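Local coordinates for protein computational Design of Enzyme (Synthetic construct, PDB 3TP4) that is a computationally designed enzyme on a glycosyl hydrolase family 26 TIM-barrel scaffold, probably meant to carry an activated serine in a catalytic triad, at residues A11-A15 with E16-L20; Y193-L196 with Y197-T200. All blocks are in the same frame, centred on the assembly; numbering follows the deposited sequence.

Both contacts are local, made between side chains three to five residues apart, and both belong to the region related to glycosyl hydrolase family 26. Contact 1 starts helix 15-27, near the N-terminus. Contact 2 lies within helix 190-207, later in the chain. Their centres are about 22 Å apart and their nearest atoms about 13 Å apart. Contact 1 sits about 17 Å from the centre of the chain and contact 2 about 12 Å, centre to centre. Neither includes Ser-70, His-37 or Glu-320, whose geometry is consistent with the designed triad. Barrel strand 213-217 meets Thr-17 and Leu-20 of contact 1 and, through a weak hydrogen bond from Tyr-197 OH to Ala-216 O, contact 2.

Contact 1: residues A11-A15 with E16-L20; sequences ADATA and ETRSL
Arg-18 folds its guanidinium back over Ala-15, whose CA lies over one face of the group, off toward the rim. The chain bends at chi3 (-52°), which turns the group back toward the residues before the helix. There Arg-18 NH1 donates to Ala-13 O at 2.8 Å, with the acceptor at the guanidinium edge and near its plane. NE bonds to Val-366 O, so the same side chain joins two pieces of backbone. Replacing Arg-18 by an alanine is likely to cost both Ala-13 O and Val-366 O a donor and to uncover one side of Ala-15.

Thr-14 is the N-cap residue. Its OG1 lies between the backbone N and the carbonyl carbon (chi1 71°) and faces the first turn. Thr-17 OG1 donates to Thr-14 OG1 at 2.7 Å, and the two side chains cross obliquely. Thr-14 OG1 in turn donates to a water at 2.8 Å. That water donates to Glu-16 OE1 at 2.7 Å, linking cap and carboxylate indirectly. On the apolar side, the methyl CG2 of Thr-17 meets Ala-13 CB at 3.8 Å.

The backbone bonds Arg-18 N to Thr-14 O (2.9 Å) and Ser-19 N to Ala-15 O (2.8 Å) close the first turns. Ser-19 OG bonds to Ala-361 O. With Thr-14 at the N-cap position, these contacts mark the start of helix 15-27, at the N-terminal ends of barrel strands 168-174 and 213-217.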
ATOM      1  N   ALA A  11       8.596 -12.117  -7.652  1.00 30.60           N
ATOM      2  CA  ALA A  11       8.571 -13.443  -8.274  1.00 37.42           C
ATOM      3  C   ALA A  11       9.202 -14.509  -7.383  1.00 37.69           C
ATOM      4  O   ALA A  11       9.009 -15.705  -7.614  1.00 39.52           O
ATOM      5  CB  ALA A  11       9.253 -13.423  -9.646  1.00 36.72           C
ATOM      6  N   ASP A  12       9.950 -14.070  -6.373  1.00 35.77           N
ATOM      7  CA  ASP A  12      10.595 -14.976  -5.423  1.00 33.35           C
ATOM      8  C   ASP A  12       9.877 -15.048  -4.069  1.00 36.42           C
ATOM      9  O   ASP A  12      10.447 -15.538  -3.093  1.00 30.78           O
ATOM     10  CB  ASP A  12      12.047 -14.549  -5.176  1.00 39.80           C
ATOM     11  CG  ASP A  12      12.945 -14.770  -6.387  1.00 49.99           C
ATOM     12  OD1 ASP A  12      12.746 -15.762  -7.120  1.00 54.99           O
ATOM     13  OD2 ASP A  12      13.854 -13.948  -6.601  1.00 55.13           O
ATOM     14  N   ALA A  13       8.648 -14.547  -4.000  1.00 31.88           N
ATOM     15  CA  ALA A  13       7.886 -14.554  -2.750  1.00 34.16           C
ATOM     16  C   ALA A  13       7.628 -15.980  -2.279  1.00 34.98           C
ATOM     17  O   ALA A  13       7.539 -16.909  -3.080  1.00 34.45           O
ATOM     18  CB  ALA A  13       6.554 -13.815  -2.912  1.00 30.03           C
ATOM     19  N   THR A  14       7.492 -16.137  -0.973  1.00 34.99           N
ATOM     20  CA  THR A  14       7.240 -17.448  -0.390  1.00 37.69           C
ATOM     21  C   THR A  14       5.941 -18.078  -0.896  1.00 41.96           C
ATOM     22  O   THR A  14       5.073 -17.403  -1.462  1.00 37.02           O
ATOM     23  CB  THR A  14       7.199 -17.368   1.143  1.00 34.80           C
ATOM     24  OG1 THR A  14       6.010 -16.685   1.564  1.00 36.68           O
ATOM     25  CG2 THR A  14       8.416 -16.621   1.665  1.00 33.89           C
ATOM     26  N   ALA A  15       5.826 -19.384  -0.684  1.00 37.00           N
ATOM     27  CA  ALA A  15       4.668 -20.152  -1.098  1.00 35.31           C
ATOM     28  C   ALA A  15       3.397 -19.564  -0.484  1.00 27.45           C
ATOM     29  O   ALA A  15       2.384 -19.396  -1.161  1.00 33.87           O
ATOM     30  CB  ALA A  15       4.838 -21.621  -0.661  1.00 35.41           C
ATOM     31  N   GLU A  16       3.461 -19.264   0.808  1.00 30.27           N
ATOM     32  CA  GLU A  16       2.291 -18.762   1.529  1.00 32.11           C
ATOM     33  C   GLU A  16       1.872 -17.391   1.000  1.00 31.28           C
ATOM     34  O   GLU A  16       0.682 -17.073   0.927  1.00 34.58           O
ATOM     35  CB  GLU A  16       2.568 -18.698   3.030  1.00 29.21           C
ATOM     36  CG  GLU A  16       2.644 -20.083   3.713  1.00 33.84           C
ATOM     37  CD  GLU A  16       3.962 -20.811   3.449  1.00 43.13           C
ATOM     38  OE1 GLU A  16       4.933 -20.175   2.973  1.00 40.16           O
ATOM     39  OE2 GLU A  16       4.029 -22.028   3.719  1.00 50.00           O
ATOM     40  N   THR A  17       2.865 -16.600   0.620  1.00 26.59           N
ATOM     41  CA  THR A  17       2.639 -15.257   0.089  1.00 30.33           C
ATOM     42  C   THR A  17       1.980 -15.303  -1.284  1.00 33.28           C
ATOM     43  O   THR A  17       1.012 -14.581  -1.536  1.00 29.85           O
ATOM     44  CB  THR A  17       3.961 -14.480   0.014  1.00 33.08           C
ATOM     45  OG1 THR A  17       4.523 -14.409   1.328  1.00 29.58           O
ATOM     46  CG2 THR A  17       3.730 -13.059  -0.516  1.00 30.42           C
ATOM     47  N   ARG A  18       2.506 -16.149  -2.170  1.00 28.96           N
ATOM     48  CA  ARG A  18       1.861 -16.389  -3.456  1.00 25.37           C
ATOM     49  C   ARG A  18       0.456 -16.935  -3.255  1.00 32.17           C
ATOM     50  O   ARG A  18      -0.470 -16.551  -3.966  1.00 31.99           O
ATOM     51  CB  ARG A  18       2.686 -17.339  -4.343  1.00 30.61           C
ATOM     52  CG  ARG A  18       4.173 -16.931  -4.476  1.00 38.57           C
ATOM     53  CD  ARG A  18       4.924 -17.707  -5.561  1.00 42.26           C
ATOM     54  NE  ARG A  18       4.792 -19.156  -5.440  1.00 51.42           N
ATOM     55  CZ  ARG A  18       5.584 -19.934  -4.708  1.00 44.05           C
ATOM     56  NH1 ARG A  18       6.582 -19.416  -4.010  1.00 42.94           N
ATOM     57  NH2 ARG A  18       5.372 -21.241  -4.675  1.00 45.41           N
ATOM     58  N   SER A  19       0.305 -17.850  -2.298  1.00 29.37           N
ATOM     59  CA  SER A  19      -1.015 -18.382  -1.964  1.00 31.93           C
ATOM     60  C   SER A  19      -1.983 -17.255  -1.592  1.00 30.31           C
ATOM     61  O   SER A  19      -3.126 -17.207  -2.068  1.00 32.05           O
ATOM     62  CB  SER A  19      -0.907 -19.368  -0.792  1.00 30.59           C
ATOM     63  OG  SER A  19      -2.184 -19.847  -0.422  1.00 29.43           O
ATOM     64  N   LEU A  20      -1.529 -16.353  -0.731  1.00 28.82           N
ATOM     65  CA  LEU A  20      -2.392 -15.267  -0.266  1.00 28.84           C
ATOM     66  C   LEU A  20      -2.884 -14.427  -1.436  1.00 27.54           C
ATOM     67  O   LEU A  20      -4.061 -14.082  -1.508  1.00 26.89           O
ATOM     68  CB  LEU A  20      -1.663 -14.375   0.747  1.00 21.96           C
ATOM     69  CG  LEU A  20      -2.462 -13.160   1.241  1.00 22.24           C
ATOM     70  CD1 LEU A  20      -3.818 -13.569   1.842  1.00 22.73           C
ATOM     71  CD2 LEU A  20      -1.662 -12.338   2.253  1.00 21.50           C
TER
HETATM   72  O   HOH W   1       5.931 -17.913   4.044  1.00 35.28           O

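Contact 2: residues Y193-L196 with Y197-T200; sequences YQEL and YRFT
Arg-198 and Glu-195 form a salt bridge one turn apart. NH1 of Arg-198 donates to Glu-195 OE2 at 2.8 Å, and the bond is well bent, with an N-H...O angle of 131°. OE2 lies at the guanidinium edge, near its plane. The nitrogen, however, meets OE2 from above the carboxylate plane, and the two planes are 66° apart. The other carboxylate oxygen, OE1, is bonded to His-376, while Arg-198 NE bonds to Pro-235 O.

The stacked pair is Gln-194 and Arg-198, which run alongside each other and point the same way. Gln-194 CB sits over the centre of the guanidinium, 3.8 Å from Arg-198 CZ, and the amide and guanidinium planes are only 20° apart. A water joins the two polar ends: it donates to Gln-194 OE1 at 2.8 Å and accepts from Arg-198 NH1 at 3.1 Å. Gln-194 NE2 bonds to Tyr-234 O.

The aromatic contact is between Tyr-193 and Tyr-197. Both place CG opposite the backbone N, which lets the two side chains run side by side, pointing the same way. Tyr-193 OH touches the edge of the Tyr-197 ring at CD2, 3.6 Å away, and bonds to Trp-173 O.

Among the hydrogen bonds, Leu-196 O takes two from one residue. Thr-200 N and Thr-200 OG1, each 2.9 Å from this oxygen, approach opposite faces of its carbonyl plane. Thr-200 OG1 is also bonded to Trp-173 NE1.

Leu-196, Phe-199 and Thr-200 pack on helix 141-157. The i to i+3 and i to i+4 spacing is that of an alpha helix, here one flanking the parallel strands of a TIM barrel. The bond from Glu-195 to His-376, on strand 374-379, ties this barrel helix to the C-terminal Ig-like domain.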
ATOM      1  N   TYR A 193       6.578  10.580  -7.002  1.00 27.65           N
ATOM      2  CA  TYR A 193       5.904   9.547  -6.226  1.00 26.28           C
ATOM      3  C   TYR A 193       6.215   8.153  -6.797  1.00 26.95           C
ATOM      4  O   TYR A 193       6.486   7.205  -6.053  1.00 23.69           O
ATOM      5  CB  TYR A 193       4.390   9.744  -6.173  1.00 19.75           C
ATOM      6  CG  TYR A 193       3.739   8.638  -5.366  1.00 25.79           C
ATOM      7  CD1 TYR A 193       3.731   8.683  -3.986  1.00 23.33           C
ATOM      8  CD2 TYR A 193       3.188   7.527  -5.988  1.00 33.39           C
ATOM      9  CE1 TYR A 193       3.168   7.677  -3.238  1.00 26.36           C
ATOM     10  CE2 TYR A 193       2.625   6.504  -5.247  1.00 33.25           C
ATOM     11  CZ  TYR A 193       2.611   6.592  -3.875  1.00 26.55           C
ATOM     12  OH  TYR A 193       2.071   5.588  -3.129  1.00 25.31           O
ATOM     13  N   GLN A 194       6.153   8.039  -8.117  1.00 25.60           N
ATOM     14  CA  GLN A 194       6.389   6.760  -8.773  1.00 26.44           C
ATOM     15  C   GLN A 194       7.806   6.257  -8.500  1.00 25.83           C
ATOM     16  O   GLN A 194       8.007   5.072  -8.253  1.00 25.92           O
ATOM     17  CB  GLN A 194       6.123   6.869 -10.280  1.00 25.66           C
ATOM     18  CG  GLN A 194       4.648   7.031 -10.626  1.00 24.15           C
ATOM     19  CD  GLN A 194       4.426   7.498 -12.053  1.00 29.15           C
ATOM     20  OE1 GLN A 194       5.284   8.158 -12.646  1.00 29.13           O
ATOM     21  NE2 GLN A 194       3.266   7.160 -12.612  1.00 25.39           N
ATOM     22  N   GLU A 195       8.797   7.146  -8.535  1.00 23.90           N
ATOM     23  CA  GLU A 195      10.156   6.693  -8.268  1.00 24.78           C
ATOM     24  C   GLU A 195      10.331   6.323  -6.802  1.00 27.34           C
ATOM     25  O   GLU A 195      11.081   5.401  -6.488  1.00 23.92           O
ATOM     26  CB  GLU A 195      11.211   7.716  -8.713  1.00 25.32           C
ATOM     27  CG  GLU A 195      11.221   7.940 -10.218  1.00 25.82           C
ATOM     28  CD  GLU A 195      11.335   6.636 -11.013  1.00 27.70           C
ATOM     29  OE1 GLU A 195      12.061   5.711 -10.582  1.00 25.63           O
ATOM     30  OE2 GLU A 195      10.696   6.543 -12.074  1.00 26.89           O
ATOM     31  N   LEU A 196       9.629   7.023  -5.906  1.00 22.76           N
ATOM     32  CA  LEU A 196       9.696   6.696  -4.480  1.00 25.54           C
ATOM     33  C   LEU A 196       9.125   5.298  -4.246  1.00 26.32           C
ATOM     34  O   LEU A 196       9.725   4.479  -3.551  1.00 25.56           O
ATOM     35  CB  LEU A 196       8.913   7.717  -3.631  1.00 25.00           C
ATOM     36  CG  LEU A 196       8.570   7.304  -2.189  1.00 27.47           C
ATOM     37  CD1 LEU A 196       9.822   7.057  -1.367  1.00 26.89           C
ATOM     38  CD2 LEU A 196       7.662   8.338  -1.480  1.00 26.81           C
ATOM     39  N   TYR A 197       7.955   5.039  -4.824  1.00 24.38           N
ATOM     40  CA  TYR A 197       7.296   3.747  -4.642  1.00 20.51           C
ATOM     41  C   TYR A 197       8.184   2.645  -5.232  1.00 20.29           C
ATOM     42  O   TYR A 197       8.381   1.593  -4.610  1.00 23.81           O
ATOM     43  CB  TYR A 197       5.917   3.749  -5.318  1.00 21.18           C
ATOM     44  CG  TYR A 197       5.038   2.560  -4.963  1.00 21.69           C
ATOM     45  CD1 TYR A 197       5.281   1.300  -5.507  1.00 23.53           C
ATOM     46  CD2 TYR A 197       3.950   2.706  -4.106  1.00 24.54           C
ATOM     47  CE1 TYR A 197       4.470   0.202  -5.186  1.00 22.14           C
ATOM     48  CE2 TYR A 197       3.135   1.619  -3.781  1.00 24.04           C
ATOM     49  CZ  TYR A 197       3.404   0.373  -4.323  1.00 25.11           C
ATOM     50  OH  TYR A 197       2.605  -0.702  -3.989  1.00 31.60           O
ATOM     51  N   ARG A 198       8.705   2.887  -6.433  1.00 21.74           N
ATOM     52  CA  ARG A 198       9.509   1.879  -7.146  1.00 26.10           C
ATOM     53  C   ARG A 198      10.785   1.552  -6.375  1.00 27.35           C
ATOM     54  O   ARG A 198      11.127   0.381  -6.195  1.00 26.76           O
ATOM     55  CB  ARG A 198       9.831   2.334  -8.576  1.00 25.22           C
ATOM     56  CG  ARG A 198       8.601   2.338  -9.511  1.00 27.19           C
ATOM     57  CD  ARG A 198       8.818   3.215 -10.732  1.00 25.61           C
ATOM     58  NE  ARG A 198       7.633   3.277 -11.584  1.00 23.86           N
ATOM     59  CZ  ARG A 198       7.480   4.141 -12.590  1.00 27.24           C
ATOM     60  NH1 ARG A 198       8.426   5.027 -12.870  1.00 26.19           N
ATOM     61  NH2 ARG A 198       6.373   4.124 -13.315  1.00 28.31           N
ATOM     62  N   PHE A 199      11.489   2.588  -5.921  1.00 27.76           N
ATOM     63  CA  PHE A 199      12.658   2.380  -5.068  1.00 28.61           C
ATOM     64  C   PHE A 199      12.300   1.599  -3.820  1.00 27.42           C
ATOM     65  O   PHE A 199      13.031   0.712  -3.405  1.00 23.84           O
ATOM     66  CB  PHE A 199      13.287   3.703  -4.638  1.00 28.00           C
ATOM     67  CG  PHE A 199      14.403   3.538  -3.645  1.00 26.52           C
ATOM     68  CD1 PHE A 199      15.652   3.090  -4.058  1.00 27.38           C
ATOM     69  CD2 PHE A 199      14.207   3.823  -2.299  1.00 26.03           C
ATOM     70  CE1 PHE A 199      16.684   2.931  -3.151  1.00 29.35           C
ATOM     71  CE2 PHE A 199      15.237   3.675  -1.382  1.00 23.87           C
ATOM     72  CZ  PHE A 199      16.473   3.217  -1.806  1.00 28.20           C
ATOM     73  N   THR A 200      11.182   1.950  -3.197  1.00 26.86           N
ATOM     74  CA  THR A 200      10.765   1.258  -1.985  1.00 27.65           C
ATOM     75  C   THR A 200      10.651  -0.246  -2.244  1.00 30.43           C
ATOM     76  O   THR A 200      11.118  -1.077  -1.439  1.00 22.44           O
ATOM     77  CB  THR A 200       9.419   1.803  -1.472  1.00 29.15           C
ATOM     78  OG1 THR A 200       9.590   3.151  -1.012  1.00 25.03           O
ATOM     79  CG2 THR A 200       8.879   0.948  -0.328  1.00 28.79           C
TER
HETATM   80  O   HOH W   2       7.659   7.769 -13.999  1.00 31.99           O